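Techylectin-5A (Tachypleus tridentatus, PDB 1JC9) is a secreted horseshoe-crab lectin of innate immunity that recognises acetyl group-containing substances on bacteria and erythrocytes and agglutinates these cells. Local coordinates at residues Ile92-Asn97 with Gln254-Ile259; Leu145-Asn150 with Arg243-Tyr248; Asn182-His187 with His220-Asn225; Asn230-Ser235 with Tyr248-Pro253. All coordinates share one frame; numbering follows the deposited sequence.

Contact 1 (Ile92-Asn97 with Gln254-Ile259)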
# COMPACT_ATOMS: atom_id res chain seq x y z
N ILE A 92 -5.80 -1.05 -1.50
CA ILE A 92 -5.45 -1.18 -0.10
C ILE A 92 -4.80 0.07 0.48
O ILE A 92 -4.62 0.16 1.70
CB ILE A 92 -4.52 -2.40 0.16
CG1 ILE A 92 -3.17 -2.19 -0.53
CG2 ILE A 92 -5.18 -3.68 -0.35
CD1 ILE A 92 -2.15 -3.29 -0.23
N GLN A 93 -4.44 1.02 -0.37
CA GLN A 93 -3.82 2.27 0.08
C GLN A 93 -3.94 3.35 -0.98
O GLN A 93 -3.92 3.06 -2.18
CB GLN A 93 -2.33 2.06 0.39
CG GLN A 93 -1.63 3.30 0.99
CD GLN A 93 -0.85 4.13 -0.03
OE1 GLN A 93 -1.18 4.14 -1.22
NE2 GLN A 93 0.17 4.83 0.44
N ARG A 94 -4.07 4.60 -0.54
CA ARG A 94 -4.15 5.73 -1.46
C ARG A 94 -3.70 7.02 -0.79
O ARG A 94 -4.00 7.27 0.37
CB ARG A 94 -5.57 5.93 -2.00
CG ARG A 94 -5.66 7.09 -3.01
CD ARG A 94 -7.08 7.41 -3.45
NE ARG A 94 -7.71 6.32 -4.20
CZ ARG A 94 -8.79 5.66 -3.79
NH1 ARG A 94 -9.37 5.97 -2.63
NH2 ARG A 94 -9.31 4.69 -4.54
N ARG A 95 -2.96 7.83 -1.54
CA ARG A 95 -2.49 9.14 -1.08
C ARG A 95 -2.95 10.14 -2.13
O ARG A 95 -2.92 9.86 -3.33
CB ARG A 95 -0.95 9.19 -0.98
CG ARG A 95 -0.33 8.19 -0.01
CD ARG A 95 -0.94 8.26 1.38
NE ARG A 95 -0.71 9.53 2.07
CZ ARG A 95 0.43 9.87 2.67
NH1 ARG A 95 1.47 9.04 2.67
NH2 ARG A 95 0.51 11.03 3.31
N GLY A 96 -3.40 11.30 -1.67
CA GLY A 96 -3.86 12.34 -2.58
C GLY A 96 -4.05 13.61 -1.79
O GLY A 96 -3.84 13.62 -0.58
N ASN A 97 -4.42 14.70 -2.46
CA ASN A 97 -4.64 15.96 -1.77
C ASN A 97 -6.12 16.03 -1.44
O ASN A 97 -6.91 16.59 -2.19
CB ASN A 97 -4.26 17.13 -2.68
CG ASN A 97 -4.07 18.42 -1.91
OD1 ASN A 97 -4.79 18.69 -0.94
ND2 ASN A 97 -3.12 19.24 -2.35
N GLN A 254 0.13 11.76 -5.92
CA GLN A 254 -0.91 10.74 -5.94
C GLN A 254 -0.35 9.34 -6.16
O GLN A 254 0.37 9.11 -7.12
CB GLN A 254 -1.93 11.01 -7.04
CG GLN A 254 -2.80 12.23 -6.81
CD GLN A 254 -3.94 12.31 -7.80
OE1 GLN A 254 -4.83 11.46 -7.80
NE2 GLN A 254 -3.92 13.32 -8.66
N VAL A 255 -0.70 8.42 -5.27
CA VAL A 255 -0.24 7.03 -5.39
C VAL A 255 -1.35 6.10 -4.91
O VAL A 255 -2.23 6.51 -4.15
CB VAL A 255 1.04 6.75 -4.56
CG1 VAL A 255 2.13 7.75 -4.92
CG2 VAL A 255 0.73 6.81 -3.08
N GLU A 256 -1.30 4.85 -5.37
CA GLU A 256 -2.27 3.84 -4.96
C GLU A 256 -1.62 2.48 -4.99
O GLU A 256 -0.80 2.19 -5.86
CB GLU A 256 -3.48 3.79 -5.90
CG GLU A 256 -4.37 5.02 -5.95
CD GLU A 256 -5.63 4.77 -6.76
OE1 GLU A 256 -5.59 3.91 -7.67
OE2 GLU A 256 -6.65 5.44 -6.51
N MET A 257 -1.98 1.64 -4.02
CA MET A 257 -1.49 0.27 -3.94
C MET A 257 -2.76 -0.56 -4.06
O MET A 257 -3.74 -0.30 -3.36
CB MET A 257 -0.79 0.04 -2.60
CG MET A 257 0.51 0.84 -2.46
SD MET A 257 1.15 0.89 -0.77
CE MET A 257 1.54 -0.85 -0.52
N LYS A 258 -2.76 -1.54 -4.96
CA LYS A 258 -3.95 -2.36 -5.17
C LYS A 258 -3.57 -3.79 -5.54
O LYS A 258 -2.53 -4.03 -6.16
CB LYS A 258 -4.79 -1.73 -6.29
CG LYS A 258 -4.03 -1.56 -7.60
CD LYS A 258 -4.73 -0.63 -8.58
CE LYS A 258 -4.66 0.81 -8.12
NZ LYS A 258 -5.20 1.75 -9.14
N ILE A 259 -4.43 -4.74 -5.16
CA ILE A 259 -4.17 -6.14 -5.44
C ILE A 259 -5.23 -6.81 -6.31
O ILE A 259 -6.39 -6.39 -6.34
CB ILE A 259 -3.96 -6.93 -4.11
CG1 ILE A 259 -5.14 -6.74 -3.16
CG2 ILE A 259 -2.72 -6.41 -3.40
CD1 ILE A 259 -6.38 -7.47 -3.55
O HOH W 1 -8.88 3.81 -7.40
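R94 and E256 run alongside each other in the same direction from a non-hydrogen-bonded pair of antiparallel strands in the sheet of the fibrinogen C-terminal domain. Arginine is long enough to run beside the glutamate and still meet it edge-on: R94 NE reaches E256 OE2 at 2.7 Å, almost straight (174°) and within the guanidinium plane, but on the anti side of the carboxylate, which is turned 53° away. A bend at chi3 (-65°) brings NE to the acid, and a water links R94 NH2 to the same OE2. E256 OE1 takes K258 NZ at 2.6 Å, and that ammonium bridges D81 and D144.

The other face carries Q93, R95, V255 and M257. R95 runs beside V255, its CG 3.5 Å from V255 CG2, then turns its guanidinium to the carbonyls of L224 and G226. Q93 crosses M257 obliquely, CB 3.9 Å from SD, while its NE2 reaches N225. At a classic beta bulge I92 and Q93 sit opposite the single M257, whose O accepts bonds from I92 N at 2.9 Å and, weakly, Q93 N. A carboxylate shared by arginine and lysine is probably kept ionised and ties the strands by charge as well as by backbone bonds.

Contact 2 (Leu145-Asn150 with Arg243-Tyr248). With NAG (2-acetamido-2-deoxy-beta-D-glucopyranose), chain B.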
# COMPACT_ATOMS: atom_id res chain seq x y z
N LEU A 145 1.60 5.26 -9.73
CA LEU A 145 2.22 6.51 -9.30
C LEU A 145 2.02 7.64 -10.32
O LEU A 145 2.04 7.41 -11.53
CB LEU A 145 3.72 6.29 -9.09
CG LEU A 145 4.11 4.94 -8.47
CD1 LEU A 145 5.60 4.71 -8.65
CD2 LEU A 145 3.73 4.92 -6.99
N LYS A 146 1.86 8.86 -9.82
CA LYS A 146 1.67 10.02 -10.68
C LYS A 146 2.40 11.22 -10.09
O LYS A 146 2.34 11.44 -8.88
CB LYS A 146 0.18 10.32 -10.82
CG LYS A 146 -0.13 11.54 -11.68
CD LYS A 146 -1.61 11.92 -11.63
CE LYS A 146 -2.49 10.84 -12.22
NZ LYS A 146 -3.93 11.23 -12.18
N ASP A 147 3.08 12.00 -10.93
CA ASP A 147 3.78 13.19 -10.43
C ASP A 147 2.94 14.44 -10.67
O ASP A 147 1.81 14.35 -11.14
CB ASP A 147 5.16 13.33 -11.07
CG ASP A 147 5.11 13.61 -12.56
OD1 ASP A 147 4.10 14.17 -13.05
OD2 ASP A 147 6.10 13.30 -13.25
N LYS A 148 3.49 15.61 -10.33
CA LYS A 148 2.76 16.87 -10.48
C LYS A 148 2.46 17.28 -11.92
O LYS A 148 1.56 18.08 -12.16
CB LYS A 148 3.50 18.00 -9.77
CG LYS A 148 3.72 17.73 -8.29
CD LYS A 148 4.23 18.96 -7.56
CE LYS A 148 3.15 20.01 -7.43
NZ LYS A 148 3.59 21.13 -6.55
N GLU A 149 3.21 16.74 -12.88
CA GLU A 149 2.97 17.05 -14.29
C GLU A 149 1.91 16.11 -14.85
O GLU A 149 1.63 16.12 -16.04
CB GLU A 149 4.27 16.90 -15.10
CG GLU A 149 5.15 18.14 -15.10
CD GLU A 149 5.57 18.56 -13.71
OE1 GLU A 149 6.29 17.78 -13.05
OE2 GLU A 149 5.18 19.67 -13.29
N ASN A 150 1.34 15.29 -13.97
CA ASN A 150 0.31 14.32 -14.35
C ASN A 150 0.86 13.12 -15.13
O ASN A 150 0.09 12.35 -15.71
CB ASN A 150 -0.81 15.00 -15.15
CG ASN A 150 -1.78 15.76 -14.25
OD1 ASN A 150 -2.61 16.54 -14.73
ND2 ASN A 150 -1.68 15.53 -12.95
N ARG A 243 12.22 6.03 -5.16
CA ARG A 243 13.58 6.28 -5.60
C ARG A 243 13.92 6.08 -7.08
O ARG A 243 14.49 6.97 -7.71
CB ARG A 243 14.56 5.47 -4.76
CG ARG A 243 16.02 5.76 -5.08
CD ARG A 243 16.93 4.82 -4.34
NE ARG A 243 18.33 5.08 -4.65
CZ ARG A 243 19.36 4.48 -4.05
NH1 ARG A 243 19.13 3.58 -3.09
NH2 ARG A 243 20.60 4.78 -4.40
N ALA A 244 13.59 4.92 -7.62
CA ALA A 244 13.93 4.62 -9.01
C ALA A 244 13.35 5.58 -10.03
O ALA A 244 13.85 5.66 -11.15
CB ALA A 244 13.52 3.18 -9.34
N TRP A 245 12.30 6.31 -9.67
CA TRP A 245 11.70 7.24 -10.62
C TRP A 245 12.04 8.70 -10.34
O TRP A 245 12.57 9.39 -11.21
CB TRP A 245 10.18 7.05 -10.67
CG TRP A 245 9.49 7.94 -11.68
CD1 TRP A 245 10.03 8.46 -12.83
CD2 TRP A 245 8.13 8.39 -11.64
NE1 TRP A 245 9.09 9.20 -13.50
CE2 TRP A 245 7.92 9.18 -12.80
CE3 TRP A 245 7.06 8.21 -10.74
CZ2 TRP A 245 6.68 9.78 -13.08
CZ3 TRP A 245 5.84 8.81 -11.03
CH2 TRP A 245 5.66 9.59 -12.19
N LYS A 246 11.75 9.18 -9.13
CA LYS A 246 12.00 10.58 -8.81
C LYS A 246 13.08 10.88 -7.76
O LYS A 246 13.23 12.03 -7.35
CB LYS A 246 10.69 11.23 -8.36
CG LYS A 246 9.59 11.24 -9.42
CD LYS A 246 9.94 12.18 -10.56
CE LYS A 246 8.76 12.38 -11.49
NZ LYS A 246 9.07 13.36 -12.57
N GLY A 247 13.82 9.87 -7.33
CA GLY A 247 14.86 10.10 -6.33
C GLY A 247 14.37 10.19 -4.90
O GLY A 247 13.31 9.65 -4.55
N TYR A 248 15.13 10.88 -4.05
CA TYR A 248 14.76 11.03 -2.64
C TYR A 248 14.27 12.42 -2.25
O TYR A 248 14.08 12.70 -1.06
CB TYR A 248 15.94 10.66 -1.74
CG TYR A 248 16.19 9.18 -1.60
CD1 TYR A 248 15.15 8.31 -1.24
CD2 TYR A 248 17.47 8.65 -1.75
CE1 TYR A 248 15.39 6.96 -1.03
CE2 TYR A 248 17.72 7.30 -1.54
CZ TYR A 248 16.67 6.46 -1.17
OH TYR A 248 16.91 5.13 -0.92
C1 NAG B . 19.97 4.43 1.06
C2 NAG B . 19.60 5.06 2.48
C3 NAG B . 20.90 5.71 3.09
C4 NAG B . 21.88 4.57 3.29
C5 NAG B . 22.18 3.93 1.89
C6 NAG B . 23.14 2.75 2.00
C7 NAG B . 17.33 5.82 2.83
C8 NAG B . 16.22 6.81 2.69
N2 NAG B . 18.57 6.10 2.29
O1 NAG B . 18.84 3.79 0.39
O3 NAG B . 20.63 6.28 4.37
O4 NAG B . 23.13 5.10 3.87
O5 NAG B . 20.98 3.41 1.24
O6 NAG B . 23.29 2.30 0.62
O7 NAG B . 17.08 4.75 3.44
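W245 and K246 of the short helix 243-246 pack on L145 and D147, a small, mixed apolar and charged contact where strand 139-146, an inner strand of the sheet, runs into a turn at its C-terminal end. The six-membered part of the W245 indole does the touching: CZ3 lies 3.8 Å from L145 CB, and CZ2 lies 3.6 Å from D147 OD2. With CG anti to the backbone N (chi1 -177°), the indole extends toward the strand end. A broad aromatic suits this place because one ring spans the strand leucine and the turn acid, and W245 also rests on L252.

K246 crosses D147 at about a right angle, its CE over one face of the W245 ring near the rim. K246 NZ forms a salt bridge with D147 OD2 at 3.0 Å, on the anti side and 27° out of the carboxylate plane. The other oxygen, OD1, faces its own type I turn, D147 to N150, accepting E149 N weakly and also D151 N.

G247 leaves the helix with positive phi (80°), which glycine adopts easily, and the chain passes on to Y248 in the sugar pocket. There Y248 OH accepts a hydrogen bond from NAG O1 at 2.7 Å, and NAG C8 lies over one ring face. One D147 oxygen thus serves the lysine and the other the turn, and the lysine charge probably favours the ionised form.

Contact 3 (Asn182-His187 with His220-Asn225). With NAG (2-acetamido-2-deoxy-beta-D-glucopyranose), chain B.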
# COMPACT_ATOMS: atom_id res chain seq x y z
N ASN A 182 12.28 -0.66 -9.92
CA ASN A 182 12.08 -1.57 -8.81
C ASN A 182 12.53 -1.00 -7.46
O ASN A 182 13.62 -1.31 -6.99
CB ASN A 182 12.84 -2.87 -9.10
CG ASN A 182 12.56 -3.95 -8.08
OD1 ASN A 182 11.76 -3.77 -7.16
ND2 ASN A 182 13.21 -5.10 -8.25
N SER A 183 11.69 -0.19 -6.84
CA SER A 183 12.05 0.40 -5.55
C SER A 183 11.35 -0.24 -4.34
O SER A 183 11.50 0.24 -3.22
CB SER A 183 11.79 1.91 -5.56
OG SER A 183 12.63 2.56 -6.49
N PHE A 184 10.58 -1.30 -4.57
CA PHE A 184 9.89 -1.99 -3.47
C PHE A 184 10.62 -3.30 -3.20
O PHE A 184 10.54 -3.87 -2.10
CB PHE A 184 8.43 -2.27 -3.86
CG PHE A 184 7.56 -2.72 -2.71
CD1 PHE A 184 7.48 -1.97 -1.54
CD2 PHE A 184 6.77 -3.86 -2.83
CE1 PHE A 184 6.62 -2.34 -0.50
CE2 PHE A 184 5.90 -4.24 -1.80
CZ PHE A 184 5.82 -3.48 -0.63
N GLY A 185 11.34 -3.78 -4.21
CA GLY A 185 12.06 -5.04 -4.10
C GLY A 185 12.95 -5.20 -2.88
O GLY A 185 12.96 -6.27 -2.27
N ARG A 186 13.69 -4.16 -2.52
CA ARG A 186 14.59 -4.26 -1.38
C ARG A 186 13.88 -4.49 -0.05
O ARG A 186 14.49 -4.91 0.93
CB ARG A 186 15.47 -3.01 -1.27
CG ARG A 186 16.73 -3.21 -0.44
CD ARG A 186 17.68 -2.02 -0.51
NE ARG A 186 17.26 -0.90 0.34
CZ ARG A 186 17.91 0.25 0.42
NH1 ARG A 186 19.01 0.45 -0.29
NH2 ARG A 186 17.47 1.21 1.22
N HIS A 187 12.58 -4.23 -0.02
CA HIS A 187 11.80 -4.39 1.20
C HIS A 187 11.33 -5.81 1.46
O HIS A 187 10.88 -6.14 2.56
CB HIS A 187 10.62 -3.41 1.16
CG HIS A 187 11.05 -1.98 1.19
ND1 HIS A 187 11.33 -1.32 2.36
CD2 HIS A 187 11.33 -1.11 0.19
CE1 HIS A 187 11.78 -0.10 2.08
NE2 HIS A 187 11.79 0.04 0.77
N HIS A 220 14.96 2.73 3.27
CA HIS A 220 14.01 2.51 2.18
C HIS A 220 14.42 3.04 0.81
O HIS A 220 15.37 3.81 0.68
CB HIS A 220 12.66 3.15 2.53
CG HIS A 220 12.65 4.64 2.35
ND1 HIS A 220 12.69 5.24 1.11
CD2 HIS A 220 12.63 5.64 3.26
CE1 HIS A 220 12.69 6.55 1.26
NE2 HIS A 220 12.66 6.82 2.55
N GLU A 221 13.66 2.60 -0.19
CA GLU A 221 13.83 3.05 -1.57
C GLU A 221 12.44 3.55 -1.98
O GLU A 221 12.30 4.29 -2.96
CB GLU A 221 14.31 1.92 -2.48
CG GLU A 221 15.70 1.42 -2.14
CD GLU A 221 16.42 0.80 -3.32
OE1 GLU A 221 15.86 -0.12 -3.96
OE2 GLU A 221 17.54 1.25 -3.63
N SER A 222 11.42 3.13 -1.23
CA SER A 222 10.04 3.57 -1.45
C SER A 222 9.47 3.89 -0.07
O SER A 222 9.75 3.19 0.90
CB SER A 222 9.20 2.48 -2.16
OG SER A 222 9.21 1.25 -1.46
N ASN A 223 8.68 4.96 0.02
CA ASN A 223 8.14 5.40 1.31
C ASN A 223 6.76 6.01 1.11
O ASN A 223 6.49 7.13 1.53
CB ASN A 223 9.12 6.43 1.90
CG ASN A 223 8.83 6.77 3.35
OD1 ASN A 223 8.65 5.89 4.19
ND2 ASN A 223 8.81 8.06 3.66
N LEU A 224 5.87 5.25 0.48
CA LEU A 224 4.52 5.71 0.16
C LEU A 224 3.64 6.18 1.32
O LEU A 224 2.67 6.91 1.10
CB LEU A 224 3.80 4.65 -0.67
CG LEU A 224 4.04 4.75 -2.19
CD1 LEU A 224 5.46 5.20 -2.50
CD2 LEU A 224 3.74 3.42 -2.84
N ASN A 225 3.95 5.76 2.54
CA ASN A 225 3.17 6.21 3.69
C ASN A 225 3.88 7.36 4.40
O ASN A 225 3.60 7.65 5.56
CB ASN A 225 2.95 5.06 4.68
CG ASN A 225 1.95 4.04 4.18
OD1 ASN A 225 1.10 4.35 3.33
ND2 ASN A 225 2.03 2.82 4.70
C1 NAG B . 19.97 4.43 1.06
C2 NAG B . 19.60 5.06 2.48
C3 NAG B . 20.90 5.71 3.09
C4 NAG B . 21.88 4.57 3.29
C5 NAG B . 22.18 3.93 1.89
C6 NAG B . 23.14 2.75 2.00
C7 NAG B . 17.33 5.82 2.83
C8 NAG B . 16.22 6.81 2.69
N2 NAG B . 18.57 6.10 2.29
O1 NAG B . 18.84 3.79 0.39
O3 NAG B . 20.63 6.28 4.37
O4 NAG B . 23.13 5.10 3.87
O5 NAG B . 20.98 3.41 1.24
O6 NAG B . 23.29 2.30 0.62
O7 NAG B . 17.08 4.75 3.44
O HOH W 2 14.24 -1.93 -4.29
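S183 and E221 bring the two loops together, their CA atoms 5.1 Å apart, and the paths then separate to 7.3 Å between the CA atoms of H187 and H220. Neither segment forms a strand here; residues 185-187 make a 3-10 turn, preceded by an Asx motif in which N182 OD1 accepts G185 N.

Serine suits its place because a short hydroxyl side chain can reach a backbone carbonyl: with OG between the backbone N and the carbonyl carbon (chi1 56°), S222 OG donates to S183 O at 3.1 Å from above the carbonyl plane, and also lies at the edge of the F184 ring. H187 turns its ring edge to the other loop. H187 NE2 accepts a weak bond from E221 N at 3.3 Å, H187 CE1 touches H220 CB, and H187 ND1 is hydrogen-bonded to W215 O.

These loops form part of the acetyl-sugar pocket of the fibrinogen-related fold, in which R186 and H220 are implicated in ligand binding. The R186 guanidinium meets the sugar at its edge, R186 NH2 donating to NAG O1 at 3.0 Å and NH1 adding a weak bond, while H220 N donates to NAG O7 at 2.9 Å, 166° at the hydrogen. NAG C8, the acetyl methyl, lies 3.6 Å above one face of the H220 imidazole, toward its rim; N223 CB covers the opposite face, and H220 NE2 is bonded to A237 O.

E221 is the second shell. Its CG sits over the centre of the R186 guanidinium, and the carboxylate stacks on that group with planes 21° apart, a long salt bridge of charges alone. E221 OE2 also pairs with R243, and a water joins OE1 to N182 O and R186 N.

Contact 4 (Asn230-Ser235 with Tyr248-Pro253). With NAG (2-acetamido-2-deoxy-beta-D-glucopyranose), chain B.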
# COMPACT_ATOMS: atom_id res chain seq x y z
N ASN A 230 4.02 17.03 -1.31
CA ASN A 230 3.59 17.51 -2.61
C ASN A 230 4.66 18.11 -3.52
O ASN A 230 4.73 19.33 -3.68
CB ASN A 230 2.46 18.53 -2.39
CG ASN A 230 1.79 18.95 -3.68
OD1 ASN A 230 1.67 18.16 -4.62
ND2 ASN A 230 1.32 20.19 -3.72
N GLY A 231 5.47 17.26 -4.13
CA GLY A 231 6.50 17.74 -5.04
C GLY A 231 7.90 17.73 -4.47
O GLY A 231 8.21 16.99 -3.53
N GLU A 232 8.76 18.56 -5.06
CA GLU A 232 10.16 18.67 -4.63
C GLU A 232 10.26 19.18 -3.19
O GLU A 232 9.45 19.99 -2.75
CB GLU A 232 10.92 19.63 -5.55
CG GLU A 232 10.99 19.18 -7.00
CD GLU A 232 9.85 19.73 -7.85
OE1 GLU A 232 8.68 19.65 -7.43
OE2 GLU A 232 10.15 20.24 -8.96
N HIS A 233 11.25 18.68 -2.46
CA HIS A 233 11.46 19.10 -1.08
C HIS A 233 12.92 18.92 -0.67
O HIS A 233 13.59 17.97 -1.08
CB HIS A 233 10.53 18.33 -0.13
CG HIS A 233 10.77 16.85 -0.10
ND1 HIS A 233 11.72 16.27 0.71
CD2 HIS A 233 10.19 15.84 -0.80
CE1 HIS A 233 11.71 14.96 0.51
NE2 HIS A 233 10.80 14.67 -0.40
N ASN A 234 13.41 19.86 0.13
CA ASN A 234 14.79 19.83 0.58
C ASN A 234 15.09 18.77 1.62
O ASN A 234 16.19 18.24 1.66
CB ASN A 234 15.19 21.21 1.12
CG ASN A 234 15.38 22.23 0.01
OD1 ASN A 234 15.45 23.43 0.26
ND2 ASN A 234 15.47 21.75 -1.23
N SER A 235 14.12 18.47 2.48
CA SER A 235 14.31 17.44 3.50
C SER A 235 14.68 16.15 2.78
O SER A 235 14.34 15.96 1.61
CB SER A 235 13.03 17.25 4.33
OG SER A 235 11.91 16.96 3.51
N TYR A 248 15.13 10.88 -4.05
CA TYR A 248 14.76 11.03 -2.64
C TYR A 248 14.27 12.42 -2.25
O TYR A 248 14.08 12.70 -1.06
CB TYR A 248 15.94 10.66 -1.74
CG TYR A 248 16.19 9.18 -1.60
CD1 TYR A 248 15.15 8.31 -1.24
CD2 TYR A 248 17.47 8.65 -1.75
CE1 TYR A 248 15.39 6.96 -1.03
CE2 TYR A 248 17.72 7.30 -1.54
CZ TYR A 248 16.67 6.46 -1.17
OH TYR A 248 16.91 5.13 -0.92
N HIS A 249 14.07 13.30 -3.22
CA HIS A 249 13.61 14.66 -2.92
C HIS A 249 12.35 15.05 -3.68
O HIS A 249 12.18 16.22 -4.06
CB HIS A 249 14.73 15.66 -3.22
CG HIS A 249 15.85 15.63 -2.23
ND1 HIS A 249 15.81 16.32 -1.04
CD2 HIS A 249 17.03 14.96 -2.24
CE1 HIS A 249 16.92 16.08 -0.36
NE2 HIS A 249 17.68 15.26 -1.07
N TYR A 250 11.46 14.09 -3.90
CA TYR A 250 10.23 14.34 -4.62
C TYR A 250 9.10 13.49 -4.04
O TYR A 250 9.09 12.26 -4.17
CB TYR A 250 10.41 14.04 -6.11
CG TYR A 250 9.31 14.58 -7.00
CD1 TYR A 250 8.07 13.95 -7.05
CD2 TYR A 250 9.50 15.73 -7.77
CE1 TYR A 250 7.04 14.46 -7.85
CE2 TYR A 250 8.49 16.25 -8.56
CZ TYR A 250 7.26 15.61 -8.60
OH TYR A 250 6.24 16.12 -9.37
N SER A 251 8.14 14.16 -3.40
CA SER A 251 7.00 13.51 -2.79
C SER A 251 5.86 13.44 -3.80
O SER A 251 5.22 14.46 -4.10
CB SER A 251 6.57 14.29 -1.55
OG SER A 251 5.51 13.65 -0.85
N LEU A 252 5.60 12.24 -4.33
CA LEU A 252 4.54 12.06 -5.32
C LEU A 252 3.19 12.55 -4.79
O LEU A 252 2.80 12.27 -3.65
CB LEU A 252 4.45 10.58 -5.73
CG LEU A 252 5.71 10.03 -6.42
CD1 LEU A 252 5.67 8.51 -6.45
CD2 LEU A 252 5.82 10.59 -7.83
N PRO A 253 2.46 13.32 -5.60
CA PRO A 253 1.16 13.86 -5.19
C PRO A 253 0.01 12.84 -5.16
O PRO A 253 -0.97 13.05 -4.45
CB PRO A 253 0.91 14.98 -6.21
CG PRO A 253 1.57 14.45 -7.44
CD PRO A 253 2.86 13.87 -6.91
C1 NAG B . 19.97 4.43 1.06
C2 NAG B . 19.60 5.06 2.48
C3 NAG B . 20.90 5.71 3.09
C4 NAG B . 21.88 4.57 3.29
C5 NAG B . 22.18 3.93 1.89
C6 NAG B . 23.14 2.75 2.00
C7 NAG B . 17.33 5.82 2.83
C8 NAG B . 16.22 6.81 2.69
N2 NAG B . 18.57 6.10 2.29
O1 NAG B . 18.84 3.79 0.39
O3 NAG B . 20.63 6.28 4.37
O4 NAG B . 23.13 5.10 3.87
O5 NAG B . 20.98 3.41 1.24
O6 NAG B . 23.29 2.30 0.62
O7 NAG B . 17.08 4.75 3.44
O HOH W 3 2.96 14.24 -1.74
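H249 ND1 donates to H233 O at 2.8 Å, lying in the carbonyl plane with the oxygen in the plane of its own ring. In return, H233 N bonds to H249 O, and H249 CA sits over one face of the H233 imidazole, 4.0 Å from its centroid, a CH-pi contact. With H233 CG between the backbone N and the carbonyl carbon (chi1 63°), the ring lies against the H249 backbone.

Next along, G231 and S251 form a hydrogen-bonded pair with two straight bonds, G231 N to S251 O and S251 N to G231 O, both 2.8 Å. G231 CA lies over the centre of the Y250 ring at 4.2 Å, and its positive phi (104°) is one that glycine tolerates well. E232 runs beside Y250, OE1 3.6 Å from CE2, the carboxylate turned 36° from the ring.

This is the antiparallel pairing of strand 231-232 with the start of strand 250-261, on the border of the fibrinogen-domain sheet and next to its sugar pocket, where Y248 belongs to the NAG site.

Farther out, H233 ND1 bonds S235 OG at 2.9 Å, and its NE2 goes to E241, whose other oxygen takes Y250 N. Y250 OH meets K148 N. S251 OG is bonded to the backbone N of I240 and of L229, and a water connects it with N230 N and L252 O.

Overall arrangement
All four contacts lie in the single fibrinogen C-terminal domain. Contact 1 is nearest the middle, its centre about 7 Å from that of the chain, and closes a loop of 156 residues within which the other three fall. Strand 250-261 links contacts 1, 2 and 4: it pairs with strand 89-95 in contact 1, strand 231-232 in contact 4, and strand 139-146, which leads into contact 2. Contacts 2 and 4 have centres about 9 Å apart, share Y248 and alternate along the chain. Contact 3, nested inside contact 2, comes before contact 4. Contacts 2, 3 and 4 all touch NAG, so loops carried by the sheet converge on one pocket.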